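Local coordinates for protein vestitone reductase (Medicago sativa, PDB 2P4H) that reduces (3R)-vestitone stereospecifically with NADPH, the penultimate step in making the defence phytoalexin medicarpin, at residues Thr184-Cys196 with Val219-Ala231. Numbering follows the deposited sequence.
Sequences TLILPFIVGRFVC and VTRFHMVHVDDVA
Phe189 and Val191 pair in parallel with strand 222-226 through a ladder of backbone bonds: Phe189 N to His223 O, Val225 N to Phe189 O, Val191 N to Val225 O (3.0 Å), and Val227 N to Val191 O where helix 227-239 starts. Packing is tightest on the face of Ile190 and Val225. Pro188 packs against that side, its CB 3.3 Å from His223 CD2, and Ile190 CG2, anti to the backbone N, crosses Val227 to meet its CB at 3.6 Å. Leu187 and Val230 touch tip to tip. At Gly192 a side chain would strike Val227 CG1. Val191 CG2 meets Met224 CE at 3.8 Å, buried under helices 201-206 and 305-319. The looser end holds the partly exposed Phe189 ring, which receives the edge of Phe222 on one face, T-shaped, planes at 66°, with Val219 CG2 4.2 Å from Phe189 CZ. With an alanine at Phe189, the Phe222 edge is likely to lose its aromatic face and a gap to open beside Val219. His226 caps the helix, ND1 accepting from Asp228 N in the ring plane, while NE2 is hydrogen-bonded to Asp311 OD2. Ile190 also lies near Phe12, a predicted NADP(+)-binding residue. Hydrogen bonds between the segments are all backbone to backbone; side chains add mainly apolar packing, Leu187 joining strand 182-187 to helix 227-239.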
loop_
_atom_site.group_PDB
_atom_site.type_symbol
_atom_site.label_atom_id
_atom_site.label_comp_id
_atom_site.label_asym_id
_atom_site.label_seq_id
_atom_site.Cartn_x
_atom_site.Cartn_y
_atom_site.Cartn_z
ATOM N N THR A 184 -7.702 2.843 8.118
ATOM C CA THR A 184 -6.919 1.801 7.476
ATOM C C THR A 184 -7.256 1.878 5.996
ATOM O O THR A 184 -8.409 2.109 5.621
ATOM C CB THR A 184 -7.236 0.383 8.016
ATOM O OG1 THR A 184 -8.603 0.051 7.750
ATOM C CG2 THR A 184 -6.968 0.313 9.508
ATOM N N LEU A 185 -6.241 1.726 5.156
ATOM C CA LEU A 185 -6.442 1.771 3.716
ATOM C C LEU A 185 -6.196 0.389 3.140
ATOM O O LEU A 185 -5.096 -0.158 3.255
ATOM C CB LEU A 185 -5.492 2.785 3.072
ATOM C CG LEU A 185 -5.850 4.266 3.245
ATOM C CD1 LEU A 185 -4.668 5.136 2.851
ATOM C CD2 LEU A 185 -7.069 4.604 2.397
ATOM N N ILE A 186 -7.231 -0.184 2.541
ATOM C CA ILE A 186 -7.127 -1.509 1.946
ATOM C C ILE A 186 -6.598 -1.290 0.531
ATOM O O ILE A 186 -7.322 -0.840 -0.360
ATOM C CB ILE A 186 -8.505 -2.191 1.934
ATOM C CG1 ILE A 186 -9.074 -2.223 3.362
ATOM C CG2 ILE A 186 -8.381 -3.606 1.379
ATOM C CD1 ILE A 186 -10.547 -2.615 3.445
ATOM N N LEU A 187 -5.323 -1.615 0.337
ATOM C CA LEU A 187 -4.652 -1.387 -0.936
ATOM C C LEU A 187 -4.466 -2.608 -1.820
ATOM O O LEU A 187 -4.047 -3.669 -1.362
ATOM C CB LEU A 187 -3.288 -0.740 -0.673
ATOM C CG LEU A 187 -3.326 0.560 0.137
ATOM C CD1 LEU A 187 -1.912 0.987 0.503
ATOM C CD2 LEU A 187 -4.018 1.644 -0.667
ATOM N N PRO A 188 -4.774 -2.463 -3.115
ATOM C CA PRO A 188 -4.651 -3.525 -4.118
ATOM C C PRO A 188 -3.223 -3.467 -4.675
ATOM O O PRO A 188 -2.291 -3.113 -3.952
ATOM C CB PRO A 188 -5.696 -3.119 -5.145
ATOM C CG PRO A 188 -5.524 -1.625 -5.177
ATOM C CD PRO A 188 -5.372 -1.249 -3.706
ATOM N N PHE A 189 -3.035 -3.827 -5.940
ATOM C CA PHE A 189 -1.702 -3.737 -6.534
ATOM C C PHE A 189 -1.402 -2.245 -6.690
ATOM O O PHE A 189 -2.130 -1.533 -7.387
ATOM C CB PHE A 189 -1.675 -4.404 -7.913
ATOM C CG PHE A 189 -1.557 -5.900 -7.868
ATOM C CD1 PHE A 189 -0.312 -6.514 -7.933
ATOM C CD2 PHE A 189 -2.693 -6.699 -7.768
ATOM C CE1 PHE A 189 -0.197 -7.906 -7.901
ATOM C CE2 PHE A 189 -2.588 -8.088 -7.733
ATOM C CZ PHE A 189 -1.339 -8.692 -7.801
ATOM N N ILE A 190 -0.348 -1.776 -6.029
ATOM C CA ILE A 190 0.058 -0.368 -6.094
ATOM C C ILE A 190 1.070 -0.221 -7.229
ATOM O O ILE A 190 2.116 -0.878 -7.228
ATOM C CB ILE A 190 0.686 0.066 -4.764
ATOM C CG1 ILE A 190 -0.300 -0.200 -3.620
ATOM C CG2 ILE A 190 1.060 1.542 -4.819
ATOM C CD1 ILE A 190 0.317 -0.041 -2.250
ATOM N N VAL A 191 0.764 0.654 -8.185
ATOM C CA VAL A 191 1.607 0.822 -9.366
ATOM C C VAL A 191 1.831 2.281 -9.765
ATOM O O VAL A 191 0.949 3.120 -9.604
ATOM C CB VAL A 191 0.953 0.068 -10.561
ATOM C CG1 VAL A 191 1.795 0.205 -11.823
ATOM C CG2 VAL A 191 0.761 -1.403 -10.195
ATOM N N GLY A 192 3.021 2.571 -10.292
ATOM C CA GLY A 192 3.347 3.918 -10.738
ATOM C C GLY A 192 4.848 4.099 -10.792
ATOM O O GLY A 192 5.585 3.127 -10.953
ATOM N N ARG A 193 5.312 5.342 -10.696
ATOM C CA ARG A 193 6.749 5.580 -10.679
ATOM C C ARG A 193 7.204 5.204 -9.273
ATOM O O ARG A 193 6.382 5.038 -8.373
ATOM C CB ARG A 193 7.078 7.056 -10.925
ATOM C CG ARG A 193 6.740 7.585 -12.304
ATOM C CD ARG A 193 7.312 8.990 -12.472
ATOM N NE ARG A 193 8.763 8.990 -12.308
ATOM C CZ ARG A 193 9.630 8.679 -13.268
ATOM N NH1 ARG A 193 9.203 8.348 -14.480
ATOM N NH2 ARG A 193 10.930 8.676 -13.006
ATOM N N PHE A 194 8.510 5.064 -9.086
ATOM C CA PHE A 194 9.056 4.728 -7.779
ATOM C C PHE A 194 10.459 5.295 -7.633
ATOM O O PHE A 194 11.150 5.522 -8.629
ATOM C CB PHE A 194 9.062 3.205 -7.574
ATOM C CG PHE A 194 9.766 2.434 -8.663
ATOM C CD1 PHE A 194 11.118 2.108 -8.550
ATOM C CD2 PHE A 194 9.069 2.012 -9.793
ATOM C CE1 PHE A 194 11.759 1.370 -9.547
ATOM C CE2 PHE A 194 9.699 1.276 -10.793
ATOM C CZ PHE A 194 11.047 0.952 -10.673
ATOM N N VAL A 195 10.870 5.544 -6.394
ATOM C CA VAL A 195 12.204 6.078 -6.140
ATOM C C VAL A 195 13.078 5.103 -5.359
ATOM O O VAL A 195 14.272 5.348 -5.176
ATOM C CB VAL A 195 12.153 7.427 -5.372
ATOM C CG1 VAL A 195 11.481 8.490 -6.231
ATOM C CG2 VAL A 195 11.420 7.260 -4.047
ATOM N N CYS A 196 12.489 4.000 -4.901
ATOM C CA CYS A 196 13.240 2.998 -4.147
ATOM C C CYS A 196 14.257 2.280 -5.041
ATOM O O CYS A 196 14.091 2.211 -6.260
ATOM C CB CYS A 196 12.284 1.996 -3.488
ATOM S SG CYS A 196 11.054 1.283 -4.589
ATOM N N VAL A 219 -2.136 -14.053 -11.719
ATOM C CA VAL A 219 -3.343 -13.247 -11.598
ATOM C C VAL A 219 -3.836 -12.866 -12.999
ATOM O O VAL A 219 -3.046 -12.434 -13.847
ATOM C CB VAL A 219 -3.051 -11.967 -10.786
ATOM C CG1 VAL A 219 -4.222 -11.002 -10.875
ATOM C CG2 VAL A 219 -2.773 -12.334 -9.334
ATOM N N THR A 220 -5.134 -13.042 -13.243
ATOM C CA THR A 220 -5.714 -12.711 -14.538
ATOM C C THR A 220 -6.731 -11.566 -14.492
ATOM O O THR A 220 -7.306 -11.194 -15.510
ATOM C CB THR A 220 -6.327 -13.954 -15.200
ATOM O OG1 THR A 220 -7.162 -14.635 -14.258
ATOM C CG2 THR A 220 -5.216 -14.891 -15.679
ATOM N N ARG A 221 -6.977 -11.037 -13.297
ATOM C CA ARG A 221 -7.826 -9.859 -13.127
ATOM C C ARG A 221 -7.234 -9.179 -11.908
ATOM O O ARG A 221 -7.230 -9.733 -10.807
ATOM C CB ARG A 221 -9.303 -10.182 -12.900
ATOM C CG ARG A 221 -10.148 -8.901 -12.895
ATOM C CD ARG A 221 -11.633 -9.192 -12.897
ATOM N NE ARG A 221 -12.041 -9.874 -11.674
ATOM C CZ ARG A 221 -13.125 -10.634 -11.569
ATOM N NH1 ARG A 221 -13.918 -10.814 -12.619
ATOM N NH2 ARG A 221 -13.417 -11.216 -10.414
ATOM N N PHE A 222 -6.725 -7.973 -12.128
ATOM C CA PHE A 222 -6.032 -7.203 -11.103
ATOM C C PHE A 222 -6.786 -6.029 -10.496
ATOM O O PHE A 222 -7.301 -5.187 -11.239
ATOM C CB PHE A 222 -4.748 -6.588 -11.691
ATOM C CG PHE A 222 -3.771 -7.575 -12.277
ATOM C CD1 PHE A 222 -2.573 -7.837 -11.624
ATOM C CD2 PHE A 222 -4.012 -8.187 -13.506
ATOM C CE1 PHE A 222 -1.621 -8.688 -12.185
ATOM C CE2 PHE A 222 -3.058 -9.044 -14.076
ATOM C CZ PHE A 222 -1.865 -9.288 -13.408
ATOM N N HIS A 223 -6.864 -5.961 -9.166
ATOM C CA HIS A 223 -7.421 -4.758 -8.554
ATOM C C HIS A 223 -6.155 -3.890 -8.449
ATOM O O HIS A 223 -5.084 -4.377 -8.064
ATOM C CB HIS A 223 -8.117 -4.996 -7.188
ATOM C CG HIS A 223 -7.532 -6.081 -6.333
ATOM N ND1 HIS A 223 -8.331 -6.995 -5.678
ATOM C CD2 HIS A 223 -6.266 -6.322 -5.912
ATOM C CE1 HIS A 223 -7.586 -7.748 -4.889
ATOM N NE2 HIS A 223 -6.329 -7.361 -5.012
ATOM N N MET A 224 -6.264 -2.619 -8.834
ATOM C CA MET A 224 -5.098 -1.735 -8.873
ATOM C C MET A 224 -5.363 -0.291 -8.456
ATOM O O MET A 224 -6.512 0.153 -8.407
ATOM C CB MET A 224 -4.533 -1.722 -10.304
ATOM C CG MET A 224 -4.423 -3.097 -10.969
ATOM S SD MET A 224 -3.812 -3.024 -12.671
ATOM C CE MET A 224 -2.072 -2.772 -12.359
ATOM N N VAL A 225 -4.279 0.433 -8.176
ATOM C CA VAL A 225 -4.341 1.846 -7.802
ATOM C C VAL A 225 -3.002 2.502 -8.140
ATOM O O VAL A 225 -1.964 1.846 -8.119
ATOM C CB VAL A 225 -4.633 2.036 -6.281
ATOM C CG1 VAL A 225 -3.466 1.524 -5.443
ATOM C CG2 VAL A 225 -4.908 3.505 -5.978
ATOM N N HIS A 226 -3.038 3.789 -8.474
ATOM C CA HIS A 226 -1.822 4.535 -8.790
ATOM C C HIS A 226 -1.181 4.914 -7.453
ATOM O O HIS A 226 -1.858 5.418 -6.555
ATOM C CB HIS A 226 -2.170 5.799 -9.584
ATOM C CG HIS A 226 -0.981 6.495 -10.171
ATOM N ND1 HIS A 226 0.031 7.024 -9.400
ATOM C CD2 HIS A 226 -0.646 6.748 -11.460
ATOM C CE1 HIS A 226 0.939 7.574 -10.188
ATOM N NE2 HIS A 226 0.553 7.419 -11.441
ATOM N N VAL A 227 0.120 4.674 -7.322
ATOM C CA VAL A 227 0.817 4.979 -6.080
ATOM C C VAL A 227 0.652 6.428 -5.616
ATOM O O VAL A 227 0.556 6.685 -4.417
ATOM C CB VAL A 227 2.330 4.634 -6.184
ATOM C CG1 VAL A 227 3.032 5.578 -7.145
ATOM C CG2 VAL A 227 2.975 4.690 -4.804
ATOM N N ASP A 228 0.608 7.380 -6.546
ATOM C CA ASP A 228 0.457 8.764 -6.115
ATOM C C ASP A 228 -0.955 9.044 -5.607
ATOM O O ASP A 228 -1.155 9.953 -4.795
ATOM C CB ASP A 228 0.837 9.745 -7.227
ATOM C CG ASP A 228 1.111 11.137 -6.689
ATOM O OD1 ASP A 228 1.910 11.250 -5.736
ATOM O OD2 ASP A 228 0.532 12.117 -7.208
ATOM N N ASP A 229 -1.944 8.288 -6.078
ATOM C CA ASP A 229 -3.285 8.487 -5.547
ATOM C C ASP A 229 -3.308 7.934 -4.120
ATOM O O ASP A 229 -4.057 8.425 -3.277
ATOM C CB ASP A 229 -4.352 7.808 -6.411
ATOM C CG ASP A 229 -4.896 8.731 -7.494
ATOM O OD1 ASP A 229 -5.015 9.948 -7.226
ATOM O OD2 ASP A 229 -5.220 8.249 -8.597
ATOM N N VAL A 230 -2.484 6.924 -3.837
ATOM C CA VAL A 230 -2.436 6.390 -2.479
ATOM C C VAL A 230 -1.843 7.463 -1.563
ATOM O O VAL A 230 -2.326 7.672 -0.450
ATOM C CB VAL A 230 -1.576 5.109 -2.383
ATOM C CG1 VAL A 230 -1.482 4.660 -0.927
ATOM C CG2 VAL A 230 -2.197 4.002 -3.218
ATOM N N ALA A 231 -0.800 8.147 -2.032
ATOM C CA ALA A 231 -0.183 9.204 -1.237
ATOM C C ALA A 231 -1.202 10.328 -1.046
ATOM O O ALA A 231 -1.345 10.869 0.049
ATOM C CB ALA A 231 1.072 9.734 -1.935
#